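Local coordinates for protein phosphoacetylglucosamine mutase (Aspergillus fumigatus, PDB 4BJU) that catalyses the interconversion of N-acetylglucosamine 6-phosphate and N-acetylglucosamine 1-phosphate, at residues 287-292 with 382-387; 306-311 with 447-452; 30-35 with 76-81. All coordinates share one frame; numbering follows the deposited sequence.

Interaction 1: 287-292 with 382-387. Unlike the reference sequence in segment 287-292: Leu-291 (reference Val). With MG (magnesium ion), chain C.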
loop_
_atom_site.group_PDB
_atom_site.type_symbol
_atom_site.label_atom_id
_atom_site.label_comp_id
_atom_site.label_asym_id
_atom_site.label_seq_id
_atom_site.Cartn_x
_atom_site.Cartn_y
_atom_site.Cartn_z
ATOM N N ALA A 287 -2.485 8.326 -3.330
ATOM C CA ALA A 287 -1.037 8.402 -3.487
ATOM C C ALA A 287 -0.231 7.477 -2.569
ATOM O O ALA A 287 0.806 7.878 -2.047
ATOM C CB ALA A 287 -0.554 9.854 -3.393
ATOM N N ASP A 288 -0.688 6.230 -2.416
ATOM C CA ASP A 288 0.119 5.200 -1.731
ATOM C C ASP A 288 0.598 4.122 -2.698
ATOM O O ASP A 288 1.227 3.154 -2.288
ATOM C CB ASP A 288 -0.642 4.583 -0.541
ATOM C CG ASP A 288 -1.871 3.818 -0.961
ATOM O OD1 ASP A 288 -2.389 4.029 -2.093
ATOM O OD2 ASP A 288 -2.324 2.987 -0.155
ATOM N N ARG A 289 0.295 4.314 -3.985
ATOM C CA ARG A 289 0.751 3.429 -5.047
ATOM C C ARG A 289 1.371 4.222 -6.204
ATOM O O ARG A 289 0.913 5.297 -6.553
ATOM C CB ARG A 289 -0.424 2.558 -5.571
ATOM C CG ARG A 289 -1.007 1.554 -4.575
ATOM C CD ARG A 289 -2.412 1.098 -4.968
ATOM N NE ARG A 289 -2.404 0.512 -6.303
ATOM C CZ ARG A 289 -3.472 0.217 -7.050
ATOM N NH1 ARG A 289 -4.714 0.443 -6.632
ATOM N NH2 ARG A 289 -3.278 -0.332 -8.239
ATOM N N ILE A 290 2.379 3.656 -6.846
ATOM C CA ILE A 290 2.967 4.276 -8.029
ATOM C C ILE A 290 3.493 3.219 -8.993
ATOM O O ILE A 290 4.051 2.198 -8.572
ATOM C CB ILE A 290 4.146 5.226 -7.649
ATOM C CG1 ILE A 290 4.789 5.882 -8.866
ATOM C CG2 ILE A 290 5.237 4.492 -6.880
ATOM C CD1 ILE A 290 5.675 7.055 -8.501
ATOM N N LEU A 291 3.361 3.497 -10.288
ATOM C CA LEU A 291 4.253 2.877 -11.254
ATOM C C LEU A 291 4.774 3.734 -12.376
ATOM O O LEU A 291 4.202 4.785 -12.715
ATOM C CB LEU A 291 3.636 1.647 -11.831
ATOM C CG LEU A 291 2.160 1.798 -11.742
ATOM C CD1 LEU A 291 1.627 2.135 -13.121
ATOM C CD2 LEU A 291 1.711 0.466 -11.165
ATOM N N TYR A 292 5.872 3.243 -12.948
ATOM C CA TYR A 292 6.553 3.893 -14.039
ATOM C C TYR A 292 6.164 3.241 -15.373
ATOM O O TYR A 292 5.690 2.108 -15.394
ATOM C CB TYR A 292 8.061 3.845 -13.803
ATOM C CG TYR A 292 8.580 4.983 -12.927
ATOM C CD1 TYR A 292 8.228 5.092 -11.566
ATOM C CD2 TYR A 292 9.438 5.946 -13.459
ATOM C CE1 TYR A 292 8.709 6.138 -10.788
ATOM C CE2 TYR A 292 9.925 6.991 -12.693
ATOM C CZ TYR A 292 9.556 7.090 -11.369
ATOM O OH TYR A 292 10.062 8.151 -10.642
ATOM N N ASN A 382 1.179 -3.964 -8.088
ATOM C CA ASN A 382 0.286 -2.786 -8.141
ATOM C C ASN A 382 0.892 -1.412 -7.759
ATOM O O ASN A 382 0.211 -0.384 -7.864
ATOM C CB ASN A 382 -1.030 -3.045 -7.367
ATOM C CG ASN A 382 -0.843 -3.055 -5.846
ATOM O OD1 ASN A 382 0.149 -2.550 -5.314
ATOM N ND2 ASN A 382 -1.808 -3.631 -5.143
ATOM N N GLY A 383 2.149 -1.403 -7.296
ATOM C CA GLY A 383 2.835 -0.155 -6.945
ATOM C C GLY A 383 2.836 0.214 -5.465
ATOM O O GLY A 383 3.315 1.292 -5.094
ATOM N N HIS A 384 2.299 -0.660 -4.613
ATOM C CA HIS A 384 2.393 -0.439 -3.175
ATOM C C HIS A 384 3.629 -1.113 -2.593
ATOM O O HIS A 384 3.825 -2.307 -2.766
ATOM C CB HIS A 384 1.139 -0.892 -2.425
ATOM C CG HIS A 384 1.092 -0.408 -1.002
ATOM N ND1 HIS A 384 0.860 0.910 -0.668
ATOM C CD2 HIS A 384 1.277 -1.062 0.172
ATOM C CE1 HIS A 384 0.883 1.044 0.647
ATOM N NE2 HIS A 384 1.138 -0.138 1.181
ATOM N N GLY A 385 4.456 -0.333 -1.897
ATOM C CA GLY A 385 5.614 -0.882 -1.219
ATOM C C GLY A 385 6.524 0.125 -0.564
ATOM O O GLY A 385 6.370 1.332 -0.748
ATOM N N THR A 386 7.497 -0.386 0.190
ATOM C CA THR A 386 8.488 0.447 0.870
ATOM C C THR A 386 9.726 -0.388 1.236
ATOM O O THR A 386 9.828 -1.557 0.851
ATOM C CB THR A 386 7.892 1.124 2.132
ATOM O OG1 THR A 386 8.770 2.148 2.594
ATOM C CG2 THR A 386 7.685 0.135 3.231
ATOM N N ILE A 387 10.673 0.228 1.948
ATOM C CA ILE A 387 11.830 -0.485 2.472
ATOM C C ILE A 387 11.850 -0.280 3.984
ATOM O O ILE A 387 11.769 0.846 4.459
ATOM C CB ILE A 387 13.155 -0.048 1.805
ATOM C CG1 ILE A 387 13.104 -0.277 0.286
ATOM C CG2 ILE A 387 14.336 -0.835 2.334
ATOM C CD1 ILE A 387 13.005 0.992 -0.514
HETATM MG MG MG C . -4.177 3.813 -2.522
#
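Asp-288 and His-384 meet through a backbone oxygen and a ring nitrogen. His-384 ND1 donates to Asp-288 O at 2.8 Å, and the donor sits above the carbonyl plane of Asp-288, not in it. In His-384, chi1 (-168°) swings the ring toward Asp-288, and chi2 (72°) turns ND1 to the oxygen. The tight packing is at Gly-383, where there is no room for a side chain against Ile-290 O. Gly-383 O takes the N-H of Ile-290 N at 3.1 Å. Gly-383 O also lies 3.3 Å from Arg-289 CA, a CA-H...O contact. All of this is buried.

Asp-288 OD1 binds the magnesium ion at 1.9 Å. Asp-284, Asp-286 and Asp-288 together bind this ion, which fits the DxDxD metal loop of the alpha-D-phosphohexomutases. The loop leads straight into strand 290-295.

Asn-382 is the partly exposed side of the contact. Here Arg-289 NE donates to Asn-382 O at 3.2 Å, almost straight (168°) and in the guanidinium plane. The rest of the guanidinium is held by other partners: NH2 by a salt bridge to Asp-260, NH1 by the phosphoserine at position 69. Asn-382 OD1 accepts from His-384 N at 2.9 Å, closing an Asx turn. Leu-291 brings only its CD2 methyl near, 3.7 Å from Asn-382 O.

Interaction 2: 306-311 with 447-452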
loop_
_atom_site.group_PDB
_atom_site.type_symbol
_atom_site.label_atom_id
_atom_site.label_comp_id
_atom_site.label_asym_id
_atom_site.label_seq_id
_atom_site.Cartn_x
_atom_site.Cartn_y
_atom_site.Cartn_z
ATOM N N GLY A 306 5.368 -2.433 -9.768
ATOM C CA GLY A 306 5.913 -2.595 -8.420
ATOM C C GLY A 306 7.105 -3.535 -8.320
ATOM O O GLY A 306 8.076 -3.242 -7.632
ATOM N N ASP A 307 7.041 -4.666 -9.004
ATOM C CA ASP A 307 8.145 -5.621 -8.979
ATOM C C ASP A 307 9.419 -5.051 -9.626
ATOM O O ASP A 307 10.512 -5.159 -9.060
ATOM C CB ASP A 307 7.720 -6.942 -9.617
ATOM C CG ASP A 307 6.679 -7.681 -8.787
ATOM O OD1 ASP A 307 6.771 -7.666 -7.535
ATOM O OD2 ASP A 307 5.776 -8.296 -9.387
ATOM N N ARG A 308 9.261 -4.441 -10.801
ATOM C CA ARG A 308 10.297 -3.607 -11.417
ATOM C C ARG A 308 10.963 -2.619 -10.436
ATOM O O ARG A 308 12.191 -2.554 -10.357
ATOM C CB ARG A 308 9.677 -2.835 -12.574
ATOM C CG ARG A 308 10.016 -3.309 -13.973
ATOM C CD ARG A 308 10.163 -4.804 -14.128
ATOM N NE ARG A 308 11.454 -5.060 -14.746
ATOM C CZ ARG A 308 11.644 -5.616 -15.937
ATOM N NH1 ARG A 308 10.615 -6.022 -16.664
ATOM N NH2 ARG A 308 12.880 -5.790 -16.384
ATOM N N ILE A 309 10.152 -1.853 -9.704
ATOM C CA ILE A 309 10.660 -0.932 -8.669
ATOM C C ILE A 309 11.367 -1.673 -7.505
ATOM O O ILE A 309 12.414 -1.218 -6.995
ATOM C CB ILE A 309 9.541 0.002 -8.131
ATOM C CG1 ILE A 309 8.836 0.722 -9.291
ATOM C CG2 ILE A 309 10.106 0.998 -7.105
ATOM C CD1 ILE A 309 7.816 1.768 -8.904
ATOM N N ALA A 310 10.817 -2.823 -7.115
ATOM C CA ALA A 310 11.392 -3.648 -6.054
ATOM C C ALA A 310 12.821 -4.107 -6.399
ATOM O O ALA A 310 13.720 -3.974 -5.579
ATOM C CB ALA A 310 10.502 -4.860 -5.777
ATOM N N THR A 311 13.013 -4.654 -7.601
ATOM C CA THR A 311 14.333 -5.108 -8.056
ATOM C C THR A 311 15.249 -3.919 -8.322
ATOM O O THR A 311 16.460 -4.026 -8.210
ATOM C CB THR A 311 14.239 -5.921 -9.363
ATOM O OG1 THR A 311 13.485 -5.175 -10.330
ATOM C CG2 THR A 311 13.578 -7.261 -9.106
ATOM N N LYS A 447 14.777 2.718 -20.489
ATOM C CA LYS A 447 15.024 1.528 -21.313
ATOM C C LYS A 447 16.126 0.598 -20.768
ATOM O O LYS A 447 15.999 -0.621 -20.871
ATOM C CB LYS A 447 15.157 1.843 -22.817
ATOM C CG LYS A 447 16.335 2.706 -23.241
ATOM C CD LYS A 447 16.488 2.667 -24.761
ATOM C CE LYS A 447 17.084 3.959 -25.317
ATOM N NZ LYS A 447 17.360 3.903 -26.793
ATOM N N GLU A 448 17.165 1.167 -20.153
ATOM C CA GLU A 448 18.181 0.357 -19.473
ATOM C C GLU A 448 17.629 -0.387 -18.246
ATOM O O GLU A 448 18.007 -1.532 -17.999
ATOM C CB GLU A 448 19.409 1.187 -19.107
ATOM C CG GLU A 448 20.245 1.619 -20.302
ATOM C CD GLU A 448 21.208 2.753 -19.983
ATOM O OE1 GLU A 448 20.750 3.898 -19.767
ATOM O OE2 GLU A 448 22.430 2.500 -19.958
ATOM N N TRP A 449 16.735 0.263 -17.496
ATOM C CA TRP A 449 16.022 -0.366 -16.370
ATOM C C TRP A 449 15.134 -1.541 -16.801
ATOM O O TRP A 449 15.179 -2.604 -16.193
ATOM C CB TRP A 449 15.210 0.694 -15.601
ATOM C CG TRP A 449 14.330 0.211 -14.447
ATOM C CD1 TRP A 449 14.380 -1.004 -13.794
ATOM C CD2 TRP A 449 13.295 0.969 -13.793
ATOM N NE1 TRP A 449 13.426 -1.039 -12.794
ATOM C CE2 TRP A 449 12.754 0.155 -12.773
ATOM C CE3 TRP A 449 12.770 2.259 -13.979
ATOM C CZ2 TRP A 449 11.718 0.586 -11.945
ATOM C CZ3 TRP A 449 11.733 2.686 -13.156
ATOM C CH2 TRP A 449 11.225 1.856 -12.144
ATOM N N LEU A 450 14.326 -1.345 -17.837
ATOM C CA LEU A 450 13.529 -2.436 -18.427
ATOM C C LEU A 450 14.407 -3.571 -18.946
ATOM O O LEU A 450 14.043 -4.739 -18.831
ATOM C CB LEU A 450 12.657 -1.904 -19.574
ATOM C CG LEU A 450 11.370 -2.607 -20.076
ATOM C CD1 LEU A 450 11.604 -3.431 -21.327
ATOM C CD2 LEU A 450 10.614 -3.409 -19.016
ATOM N N ALA A 451 15.557 -3.231 -19.519
ATOM C CA ALA A 451 16.453 -4.250 -20.089
ATOM C C ALA A 451 17.103 -5.155 -19.033
ATOM O O ALA A 451 17.659 -6.193 -19.390
ATOM C CB ALA A 451 17.523 -3.609 -20.968
ATOM N N THR A 452 16.997 -4.766 -17.756
ATOM C CA THR A 452 17.644 -5.451 -16.626
ATOM C C THR A 452 17.362 -6.970 -16.546
ATOM O O THR A 452 18.234 -7.750 -16.197
ATOM C CB THR A 452 17.353 -4.736 -15.278
ATOM O OG1 THR A 452 18.021 -5.421 -14.215
ATOM C CG2 THR A 452 15.859 -4.709 -14.962
#
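The indole of Trp-449 meets helix 306-323 with its edge. Arg-308 O and Ile-309 N both lie at that edge, near the ring plane. The other flat group is the guanidinium of Arg-308. Leu-450 CD2 lies over one of its faces, 3.5 Å from Arg-308 NH1. Thr-452 CG2 is modelled at its edge, but that methyl clashes with Trp-449 O, so its place is doubtful.

This is a helix-to-helix contact. The first turn of helix 306-323, in the domain III family region, packs against the short helix 446-450, which follows helix 428-442. The nearest CA atoms, Arg-308 CA and Leu-450 CA, are 7.8 Å apart. Side chains of each helix reach backbone oxygens of the other segment.

Trp-449 supplies the directed bond. Its CG is anti to the backbone N (chi1 176°), which carries the indole across to the other helix. Trp-449 NE1 donates to Arg-308 O at 3.1 Å. The oxygen sits in the indole plane, but the donor lies 64° out of the carbonyl plane and so approaches from above the peptide.

Arg-308 reaches back the other way on a chain bent at chi2 and chi3. Arg-308 NH2 is 2.9 Å from Leu-450 O. The main partner of the guanidinium is Tyr-453, whose backbone O accepts from NH2 and whose ring makes a cation-pi contact. Arg-308 thereby joins helix 306-323 to Tyr-453, just past helix 446-450.

Val-435 and Leu-439 of helix 428-442 and Leu-304 of strand 301-304 also touch the indole. At the far corner of its six-membered ring, Trp-449 CH2 rests 3.9 Å from Ile-309 CG1.

Interaction 3: 30-35 with 76-81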
loop_
_atom_site.group_PDB
_atom_site.type_symbol
_atom_site.label_atom_id
_atom_site.label_comp_id
_atom_site.label_asym_id
_atom_site.label_seq_id
_atom_site.Cartn_x
_atom_site.Cartn_y
_atom_site.Cartn_z
ATOM N N ALA A 30 -7.563 -2.115 4.598
ATOM C CA ALA A 30 -7.880 -0.705 4.310
ATOM C C ALA A 30 -9.221 -0.212 4.903
ATOM O O ALA A 30 -9.590 0.956 4.734
ATOM C CB ALA A 30 -7.795 -0.423 2.812
ATOM N N GLY A 31 -9.939 -1.099 5.594
ATOM C CA GLY A 31 -11.083 -0.695 6.414
ATOM C C GLY A 31 -12.442 -0.913 5.792
ATOM O O GLY A 31 -12.666 -1.928 5.143
ATOM N N PHE A 32 -13.351 0.038 6.013
ATOM C CA PHE A 32 -14.636 0.056 5.316
ATOM C C PHE A 32 -14.533 0.860 4.030
ATOM O O PHE A 32 -13.960 1.946 4.013
ATOM C CB PHE A 32 -15.736 0.645 6.191
ATOM C CG PHE A 32 -16.004 -0.143 7.434
ATOM C CD1 PHE A 32 -16.623 -1.392 7.365
ATOM C CD2 PHE A 32 -15.648 0.363 8.685
ATOM C CE1 PHE A 32 -16.876 -2.118 8.514
ATOM C CE2 PHE A 32 -15.901 -0.362 9.835
ATOM C CZ PHE A 32 -16.511 -1.599 9.748
ATOM N N ARG A 33 -15.108 0.311 2.967
ATOM C CA ARG A 33 -15.008 0.873 1.625
ATOM C C ARG A 33 -16.182 0.395 0.765
ATOM O O ARG A 33 -16.365 -0.798 0.574
ATOM C CB ARG A 33 -13.686 0.456 0.978
ATOM C CG ARG A 33 -13.302 1.305 -0.230
ATOM C CD ARG A 33 -11.926 0.939 -0.738
ATOM N NE ARG A 33 -10.880 1.503 0.105
ATOM C CZ ARG A 33 -9.577 1.393 -0.135
ATOM N NH1 ARG A 33 -9.135 0.736 -1.206
ATOM N NH2 ARG A 33 -8.712 1.942 0.702
ATOM N N MET A 34 -16.954 1.350 0.246
ATOM C CA MET A 34 -18.238 1.094 -0.438
ATOM C C MET A 34 -18.807 2.411 -0.992
ATOM O O MET A 34 -18.189 3.471 -0.855
ATOM C CB MET A 34 -19.244 0.503 0.556
ATOM C CG MET A 34 -19.626 1.517 1.622
ATOM S SD MET A 34 -20.323 0.893 3.154
ATOM C CE MET A 34 -18.855 0.206 3.938
ATOM N N LYS A 35 -19.994 2.348 -1.587
ATOM C CA LYS A 35 -20.687 3.550 -2.027
ATOM C C LYS A 35 -20.866 4.524 -0.872
ATOM O O LYS A 35 -21.306 4.138 0.209
ATOM C CB LYS A 35 -22.039 3.214 -2.661
ATOM C CG LYS A 35 -22.164 3.633 -4.118
ATOM C CD LYS A 35 -23.542 3.306 -4.677
ATOM C CE LYS A 35 -23.560 3.477 -6.191
ATOM N NZ LYS A 35 -24.816 2.983 -6.820
ATOM N N ASN A 76 -16.395 6.049 -1.030
ATOM C CA ASN A 76 -15.415 6.543 -0.100
ATOM C C ASN A 76 -15.042 5.427 0.858
ATOM O O ASN A 76 -15.443 4.270 0.675
ATOM C CB ASN A 76 -15.936 7.774 0.639
ATOM C CG ASN A 76 -14.841 8.760 0.945
ATOM O OD1 ASN A 76 -13.702 8.371 1.149
ATOM N ND2 ASN A 76 -15.183 10.049 0.969
ATOM N N GLY A 77 -14.256 5.761 1.866
ATOM C CA GLY A 77 -13.793 4.761 2.800
ATOM C C GLY A 77 -13.180 5.407 4.016
ATOM O O GLY A 77 -13.039 6.626 4.072
ATOM N N VAL A 78 -12.788 4.571 4.966
ATOM C CA VAL A 78 -12.377 5.018 6.287
ATOM C C VAL A 78 -11.552 3.894 6.913
ATOM O O VAL A 78 -11.937 2.722 6.844
ATOM C CB VAL A 78 -13.629 5.431 7.127
ATOM C CG1 VAL A 78 -14.476 4.227 7.550
ATOM C CG2 VAL A 78 -13.260 6.308 8.306
ATOM N N LYS A 79 -10.380 4.240 7.443
ATOM C CA LYS A 79 -9.522 3.265 8.107
ATOM C C LYS A 79 -8.782 3.899 9.269
ATOM O O LYS A 79 -8.455 5.080 9.228
ATOM C CB LYS A 79 -8.524 2.636 7.139
ATOM C CG LYS A 79 -7.663 1.566 7.776
ATOM C CD LYS A 79 -6.508 1.105 6.889
ATOM C CE LYS A 79 -5.755 -0.018 7.589
ATOM N NZ LYS A 79 -6.549 -1.268 7.679
ATOM N N LEU A 80 -8.520 3.104 10.305
ATOM C CA LEU A 80 -7.761 3.583 11.461
ATOM C C LEU A 80 -6.284 3.359 11.237
ATOM O O LEU A 80 -5.859 2.398 10.563
ATOM C CB LEU A 80 -8.219 2.906 12.761
ATOM C CG LEU A 80 -9.687 3.032 13.210
ATOM C CD1 LEU A 80 -9.954 2.175 14.440
ATOM C CD2 LEU A 80 -10.034 4.470 13.512
ATOM N N VAL A 81 -5.498 4.268 11.791
ATOM C CA VAL A 81 -4.055 4.184 11.741
ATOM C C VAL A 81 -3.556 4.173 13.185
ATOM O O VAL A 81 -3.906 5.049 13.979
ATOM C CB VAL A 81 -3.467 5.385 10.973
ATOM C CG1 VAL A 81 -1.945 5.398 11.062
ATOM C CG2 VAL A 81 -3.931 5.343 9.525
#
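Lys-79 runs out along Ala-30 because its chain is extended, starting with CG anti to the backbone N (chi1 -177°), and turns only at chi4 (69°). Its methylenes lie against the backbone of Ala-30. Lys-79 CB is 3.1 Å from Ala-30 O, and Lys-79 CD is 3.4 Å from Ala-30 CA. The ammonium ends near Ala-30 N, but both are donors and no bond forms. Lys-79 NZ has a weak hydrogen bond to Tyr-27 OH instead.

Phe-32 uses another torsion. With CG beside the backbone N (chi1 -63°), Phe-32 CB lies alongside Val-78 while the ring leads off. Phe-32 CB lies 4.0 Å from Val-78 CG1, and that methyl is at the edge of the phenyl ring. The ring also touches Val-42 of helix 40-56 and meets Tyr-27 edge-to-face.

Strand 32-33 is an outermost strand of the mixed sheet of the alpha/beta/alpha domain I, and it pairs antiparallel with strand 75-81. Phe-32 and Val-78 form a hydrogen-bonded pair. Phe-32 N donates to Val-78 O at 3.1 Å, and Val-78 N returns to Phe-32 O at 3.0 Å. Arg-33 and Gly-77 are the non-hydrogen-bonded pair between, with CA atoms only 4.2 Å apart. Next comes Met-34 with Asn-76. Asn-76 N donates to Met-34 O at 3.1 Å, while the bond from Met-34 N to Asn-76 O is weak.

Phe-32, Met-34, Asn-76 and Val-78 lie on one face of the sheet. Arg-33 leaves from the other, and its NH1 donates to the phosphate of the phosphoserine at position 69. The Asn-76 amide has two partners: OD1 accepts from Gly-77 N at 2.8 Å, and ND2 is hydrogen-bonded to Ser-137 OG.

Overall arrangement
From the N terminus, interaction 3 closes first. It joins 30-35 to 76-81, and the loop it closes contains helix 40-56 and strand 61-66. The phosphoserine at position 69 lies inside this loop, is held by both Arg-33 and Arg-289, and links interactions 3 and 1. Interaction 1 runs from 287-292 to 382-387 and interaction 2 from 306-311 to 447-452, so these two cross. Interaction 1 ties the domain II sheet to the domain III sheet. Interaction 2 ties the start of helix 306-323 to helix 446-450. The two touch at Ile-290 O with Ile-309 CD1 (3.8 Å), and Tyr-292 also packs on Trp-449. Interactions 2 and 3 have centres about 32 Å apart.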